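Local coordinates for protein (5-formylfuran-3-yl)methyl phosphate transaminase (Methanococcus jannaschii, PDB 2Z61) that catalyses the pyridoxal-phosphate-dependent transfer of an amino group from alanine to a furancarboxaldehyde phosphate, giving the furan precursor of methanofuran, at residues A[90-104]-A[230-244]. Numbering follows the deposited sequence.
Sequences DNIIITGGSSLGLFF and RIGYVISNDEIIEAI
With CG1 set beside its backbone N (chi1 -67°) and the chain extended, Ile-93 slides CD1 past Ile-241, 3.7 Å from that residue's CG2, and also meets Ile-244 CG2. On the same face, Thr-95 turns OG1 between its own N and carbonyl carbon (chi1 55°), where it donates to Gly-97 O at 2.7 Å, while CG2 meets Val-234 CG2. Strand 92-95, outermost in the seven-stranded mixed sheet of this class I aminotransferase chain, pairs antiparallel with 232-235: Ile-93 and Val-234 exchange bonds in the carbonyl planes, whereas the equally straight bonds between Thr-95 and Gly-232 arrive about 50° above the acceptor's plane. Beta-branched side chains suit extended strands; Ile-92 and Ile-235 lie alongside each other on the opposite face, where helix 69-82 packs on Ile-92, Ile-94 and Tyr-233. Gly-97, N-cap of helix 98-109, has backbone angles that alone call for glycine, and a CB would hit Arg-230 NH1; in the first turn, one on Gly-101 would strike Val-234 CG2, 3.7 Å from its CA. A valine in place of Thr-95 would probably leave Gly-97 O without its hydroxyl donor and let the turn shift. Here Ser-98 N, Ser-99 N and Arg-230 NH2 bind the cofactor phosphate of the modified lysine at position 222. The geometry is consistent with the pairing helping to position this site, its anion probably stabilised by amide N-H groups and a guanidinium.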
loop_
_atom_site.group_PDB
_atom_site.type_symbol
_atom_site.label_atom_id
_atom_site.label_comp_id
_atom_site.label_asym_id
_atom_site.label_seq_id
_atom_site.Cartn_x
_atom_site.Cartn_y
_atom_site.Cartn_z
ATOM N N ASP A 90 -13.095 16.064 -5.279
ATOM C CA ASP A 90 -11.990 15.776 -6.190
ATOM C C ASP A 90 -10.630 16.114 -5.575
ATOM O O ASP A 90 -9.594 15.702 -6.093
ATOM C CB ASP A 90 -12.154 16.554 -7.504
ATOM C CG ASP A 90 -13.156 15.908 -8.454
ATOM O OD1 ASP A 90 -13.101 14.671 -8.639
ATOM O OD2 ASP A 90 -13.991 16.641 -9.027
ATOM N N ASN A 91 -10.639 16.866 -4.476
ATOM C CA ASN A 91 -9.401 17.252 -3.801
ATOM C C ASN A 91 -8.998 16.226 -2.751
ATOM O O ASN A 91 -8.093 16.467 -1.956
ATOM C CB ASN A 91 -9.563 18.604 -3.105
ATOM C CG ASN A 91 -9.791 19.734 -4.071
ATOM O OD1 ASN A 91 -10.652 20.589 -3.854
ATOM N ND2 ASN A 91 -9.023 19.746 -5.155
ATOM N N ILE A 92 -9.671 15.082 -2.761
ATOM C CA ILE A 92 -9.420 14.035 -1.783
ATOM C C ILE A 92 -9.150 12.681 -2.436
ATOM O O ILE A 92 -9.793 12.320 -3.418
ATOM C CB ILE A 92 -10.647 13.879 -0.847
ATOM C CG1 ILE A 92 -11.077 15.251 -0.322
ATOM C CG2 ILE A 92 -10.330 12.920 0.297
ATOM C CD1 ILE A 92 -12.052 15.196 0.846
ATOM N N ILE A 93 -8.186 11.940 -1.900
ATOM C CA ILE A 93 -7.905 10.602 -2.406
ATOM C C ILE A 93 -7.847 9.633 -1.232
ATOM O O ILE A 93 -7.218 9.914 -0.206
ATOM C CB ILE A 93 -6.578 10.512 -3.174
ATOM C CG1 ILE A 93 -6.661 11.324 -4.464
ATOM C CG2 ILE A 93 -6.292 9.063 -3.533
ATOM C CD1 ILE A 93 -5.487 11.089 -5.403
ATOM N N ILE A 94 -8.527 8.500 -1.377
ATOM C CA ILE A 94 -8.539 7.483 -0.332
ATOM C C ILE A 94 -7.321 6.580 -0.566
ATOM O O ILE A 94 -7.178 5.977 -1.632
ATOM C CB ILE A 94 -9.831 6.632 -0.399
ATOM C CG1 ILE A 94 -11.063 7.541 -0.381
ATOM C CG2 ILE A 94 -9.878 5.664 0.767
ATOM C CD1 ILE A 94 -11.095 8.564 0.762
ATOM N N THR A 95 -6.442 6.498 0.424
ATOM C CA THR A 95 -5.222 5.694 0.300
ATOM C C THR A 95 -5.283 4.435 1.162
ATOM O O THR A 95 -6.192 4.267 1.976
ATOM C CB THR A 95 -3.972 6.505 0.736
ATOM O OG1 THR A 95 -4.167 7.010 2.066
ATOM C CG2 THR A 95 -3.738 7.675 -0.193
ATOM N N GLY A 96 -4.301 3.558 0.988
ATOM C CA GLY A 96 -4.255 2.339 1.778
ATOM C C GLY A 96 -3.508 2.623 3.060
ATOM O O GLY A 96 -2.421 2.099 3.286
ATOM N N GLY A 97 -4.096 3.464 3.904
ATOM C CA GLY A 97 -3.453 3.841 5.148
ATOM C C GLY A 97 -2.801 5.210 5.029
ATOM O O GLY A 97 -2.628 5.736 3.926
ATOM N N SER A 98 -2.424 5.768 6.176
ATOM C CA SER A 98 -1.782 7.081 6.292
ATOM C C SER A 98 -0.308 7.055 5.862
ATOM O O SER A 98 0.217 8.044 5.348
ATOM C CB SER A 98 -1.910 7.559 7.747
ATOM O OG SER A 98 -1.284 8.806 7.952
ATOM N N SER A 99 0.352 5.921 6.072
ATOM C CA SER A 99 1.755 5.768 5.699
ATOM C C SER A 99 1.958 5.897 4.190
ATOM O O SER A 99 2.862 6.604 3.746
ATOM C CB SER A 99 2.286 4.416 6.180
ATOM O OG SER A 99 2.330 4.386 7.597
ATOM N N LEU A 100 1.129 5.212 3.401
ATOM C CA LEU A 100 1.249 5.313 1.953
ATOM C C LEU A 100 0.919 6.727 1.507
ATOM O O LEU A 100 1.556 7.255 0.606
ATOM C CB LEU A 100 0.310 4.333 1.235
ATOM C CG LEU A 100 0.948 3.066 0.659
ATOM C CD1 LEU A 100 -0.043 2.384 -0.285
ATOM C CD2 LEU A 100 2.231 3.431 -0.091
ATOM N N GLY A 101 -0.085 7.329 2.138
ATOM C CA GLY A 101 -0.466 8.685 1.780
ATOM C C GLY A 101 0.721 9.625 1.891
ATOM O O GLY A 101 1.043 10.355 0.951
ATOM N N LEU A 102 1.377 9.602 3.046
ATOM C CA LEU A 102 2.544 10.440 3.275
ATOM C C LEU A 102 3.606 10.163 2.205
ATOM O O LEU A 102 4.131 11.087 1.587
ATOM C CB LEU A 102 3.121 10.165 4.665
ATOM C CG LEU A 102 4.369 10.968 5.055
ATOM C CD1 LEU A 102 4.008 12.429 5.283
ATOM C CD2 LEU A 102 4.976 10.373 6.311
ATOM N N PHE A 103 3.915 8.890 1.983
ATOM C CA PHE A 103 4.922 8.551 0.985
ATOM C C PHE A 103 4.598 9.146 -0.385
ATOM O O PHE A 103 5.466 9.705 -1.047
ATOM C CB PHE A 103 5.076 7.039 0.851
ATOM C CG PHE A 103 6.151 6.644 -0.116
ATOM C CD1 PHE A 103 7.491 6.724 0.250
ATOM C CD2 PHE A 103 5.831 6.255 -1.410
ATOM C CE1 PHE A 103 8.494 6.424 -0.664
ATOM C CE2 PHE A 103 6.831 5.954 -2.330
ATOM C CZ PHE A 103 8.159 6.039 -1.955
ATOM N N PHE A 104 3.343 9.011 -0.810
ATOM C CA PHE A 104 2.914 9.547 -2.094
ATOM C C PHE A 104 3.034 11.072 -2.129
ATOM O O PHE A 104 3.376 11.651 -3.163
ATOM C CB PHE A 104 1.462 9.142 -2.374
ATOM C CG PHE A 104 1.276 7.679 -2.686
ATOM C CD1 PHE A 104 -0.006 7.134 -2.772
ATOM C CD2 PHE A 104 2.370 6.852 -2.923
ATOM C CE1 PHE A 104 -0.197 5.784 -3.093
ATOM C CE2 PHE A 104 2.190 5.504 -3.243
ATOM C CZ PHE A 104 0.902 4.970 -3.328
ATOM N N ARG A 230 -6.452 -0.556 7.098
ATOM C CA ARG A 230 -5.602 0.138 6.125
ATOM C C ARG A 230 -6.346 1.128 5.235
ATOM O O ARG A 230 -6.582 0.873 4.048
ATOM C CB ARG A 230 -4.878 -0.877 5.225
ATOM C CG ARG A 230 -4.187 -2.025 5.949
ATOM C CD ARG A 230 -2.883 -1.576 6.552
ATOM N NE ARG A 230 -3.148 -0.697 7.666
ATOM C CZ ARG A 230 -2.476 0.410 7.927
ATOM N NH1 ARG A 230 -1.468 0.795 7.153
ATOM N NH2 ARG A 230 -2.856 1.142 8.955
ATOM N N ILE A 231 -6.692 2.275 5.796
ATOM C CA ILE A 231 -7.387 3.283 5.021
ATOM C C ILE A 231 -7.198 4.685 5.598
ATOM O O ILE A 231 -7.518 4.953 6.753
ATOM C CB ILE A 231 -8.894 2.933 4.898
ATOM C CG1 ILE A 231 -9.648 4.117 4.283
ATOM C CG2 ILE A 231 -9.469 2.519 6.271
ATOM C CD1 ILE A 231 -11.106 3.807 3.962
ATOM N N GLY A 232 -6.624 5.559 4.776
ATOM C CA GLY A 232 -6.389 6.941 5.163
ATOM C C GLY A 232 -6.752 7.816 3.973
ATOM O O GLY A 232 -7.398 7.344 3.036
ATOM N N TYR A 233 -6.352 9.082 3.992
ATOM C CA TYR A 233 -6.653 9.950 2.875
ATOM C C TYR A 233 -5.735 11.165 2.814
ATOM O O TYR A 233 -5.128 11.555 3.803
ATOM C CB TYR A 233 -8.125 10.375 2.932
ATOM C CG TYR A 233 -8.508 11.168 4.163
ATOM C CD1 TYR A 233 -8.100 12.491 4.317
ATOM C CD2 TYR A 233 -9.297 10.597 5.171
ATOM C CE1 TYR A 233 -8.467 13.236 5.437
ATOM C CE2 TYR A 233 -9.671 11.338 6.301
ATOM C CZ TYR A 233 -9.252 12.661 6.421
ATOM O OH TYR A 233 -9.635 13.424 7.497
ATOM N N VAL A 234 -5.628 11.746 1.629
ATOM C CA VAL A 234 -4.786 12.913 1.442
ATOM C C VAL A 234 -5.622 14.022 0.810
ATOM O O VAL A 234 -6.458 13.762 -0.052
ATOM C CB VAL A 234 -3.579 12.585 0.538
ATOM C CG1 VAL A 234 -2.678 13.796 0.400
ATOM C CG2 VAL A 234 -2.800 11.421 1.133
ATOM N N ILE A 235 -5.404 15.252 1.257
ATOM C CA ILE A 235 -6.134 16.392 0.713
ATOM C C ILE A 235 -5.148 17.466 0.267
ATOM O O ILE A 235 -4.192 17.770 0.982
ATOM C CB ILE A 235 -7.085 16.998 1.759
ATOM C CG1 ILE A 235 -8.078 15.935 2.242
ATOM C CG2 ILE A 235 -7.839 18.177 1.144
ATOM C CD1 ILE A 235 -8.944 16.374 3.411
ATOM N N SER A 236 -5.377 18.030 -0.915
ATOM C CA SER A 236 -4.511 19.077 -1.445
ATOM C C SER A 236 -5.157 19.713 -2.682
ATOM O O SER A 236 -6.323 19.456 -2.968
ATOM C CB SER A 236 -3.142 18.490 -1.800
ATOM O OG SER A 236 -2.253 19.495 -2.256
ATOM N N ASN A 237 -4.409 20.540 -3.408
ATOM C CA ASN A 237 -4.949 21.182 -4.609
ATOM C C ASN A 237 -4.942 20.215 -5.798
ATOM O O ASN A 237 -4.334 19.145 -5.740
ATOM C CB ASN A 237 -4.157 22.456 -4.947
ATOM C CG ASN A 237 -2.705 22.175 -5.293
ATOM O OD1 ASN A 237 -2.409 21.493 -6.274
ATOM N ND2 ASN A 237 -1.792 22.701 -4.483
ATOM N N ASP A 238 -5.616 20.608 -6.875
ATOM C CA ASP A 238 -5.742 19.792 -8.081
ATOM C C ASP A 238 -4.454 19.197 -8.634
ATOM O O ASP A 238 -4.384 17.993 -8.877
ATOM C CB ASP A 238 -6.422 20.597 -9.191
ATOM C CG ASP A 238 -7.839 21.005 -8.837
ATOM O OD1 ASP A 238 -8.675 20.117 -8.554
ATOM O OD2 ASP A 238 -8.117 22.223 -8.839
ATOM N N GLU A 239 -3.442 20.035 -8.847
ATOM C CA GLU A 239 -2.175 19.559 -9.401
ATOM C C GLU A 239 -1.516 18.472 -8.568
ATOM O O GLU A 239 -1.004 17.496 -9.109
ATOM C CB GLU A 239 -1.196 20.718 -9.589
ATOM C CG GLU A 239 -1.630 21.709 -10.657
ATOM C CD GLU A 239 -0.616 22.819 -10.872
ATOM O OE1 GLU A 239 0.567 22.502 -11.123
ATOM O OE2 GLU A 239 -1.004 24.006 -10.794
ATOM N N ILE A 240 -1.520 18.643 -7.252
ATOM C CA ILE A 240 -0.915 17.659 -6.376
ATOM C C ILE A 240 -1.758 16.385 -6.290
ATOM O O ILE A 240 -1.219 15.273 -6.320
ATOM C CB ILE A 240 -0.678 18.257 -4.977
ATOM C CG1 ILE A 240 0.491 19.244 -5.052
ATOM C CG2 ILE A 240 -0.396 17.156 -3.968
ATOM C CD1 ILE A 240 0.914 19.801 -3.722
ATOM N N ILE A 241 -3.076 16.538 -6.204
ATOM C CA ILE A 241 -3.958 15.382 -6.123
ATOM C C ILE A 241 -3.877 14.550 -7.395
ATOM O O ILE A 241 -3.880 13.322 -7.343
ATOM C CB ILE A 241 -5.427 15.801 -5.884
ATOM C CG1 ILE A 241 -5.607 16.266 -4.440
ATOM C CG2 ILE A 241 -6.360 14.641 -6.171
ATOM C CD1 ILE A 241 -5.284 15.200 -3.392
ATOM N N GLU A 242 -3.790 15.222 -8.539
ATOM C CA GLU A 242 -3.702 14.540 -9.821
ATOM C C GLU A 242 -2.415 13.716 -9.891
ATOM O O GLU A 242 -2.386 12.631 -10.477
ATOM C CB GLU A 242 -3.716 15.568 -10.954
ATOM C CG GLU A 242 -4.484 15.128 -12.189
ATOM C CD GLU A 242 -5.962 14.886 -11.903
ATOM O OE1 GLU A 242 -6.636 15.822 -11.414
ATOM O OE2 GLU A 242 -6.449 13.763 -12.170
ATOM N N ALA A 243 -1.350 14.242 -9.292
ATOM C CA ALA A 243 -0.064 13.565 -9.293
ATOM C C ALA A 243 -0.100 12.334 -8.387
ATOM O O ALA A 243 0.419 11.277 -8.740
ATOM C CB ALA A 243 1.031 14.524 -8.837
ATOM N N ILE A 244 -0.705 12.487 -7.215
ATOM C CA ILE A 244 -0.811 11.392 -6.263
ATOM C C ILE A 244 -1.682 10.281 -6.842
ATOM O O ILE A 244 -1.468 9.110 -6.553
ATOM C CB ILE A 244 -1.373 11.896 -4.901
ATOM C CG1 ILE A 244 -0.310 12.765 -4.214
ATOM C CG2 ILE A 244 -1.755 10.722 -4.003
ATOM C CD1 ILE A 244 -0.676 13.238 -2.835
#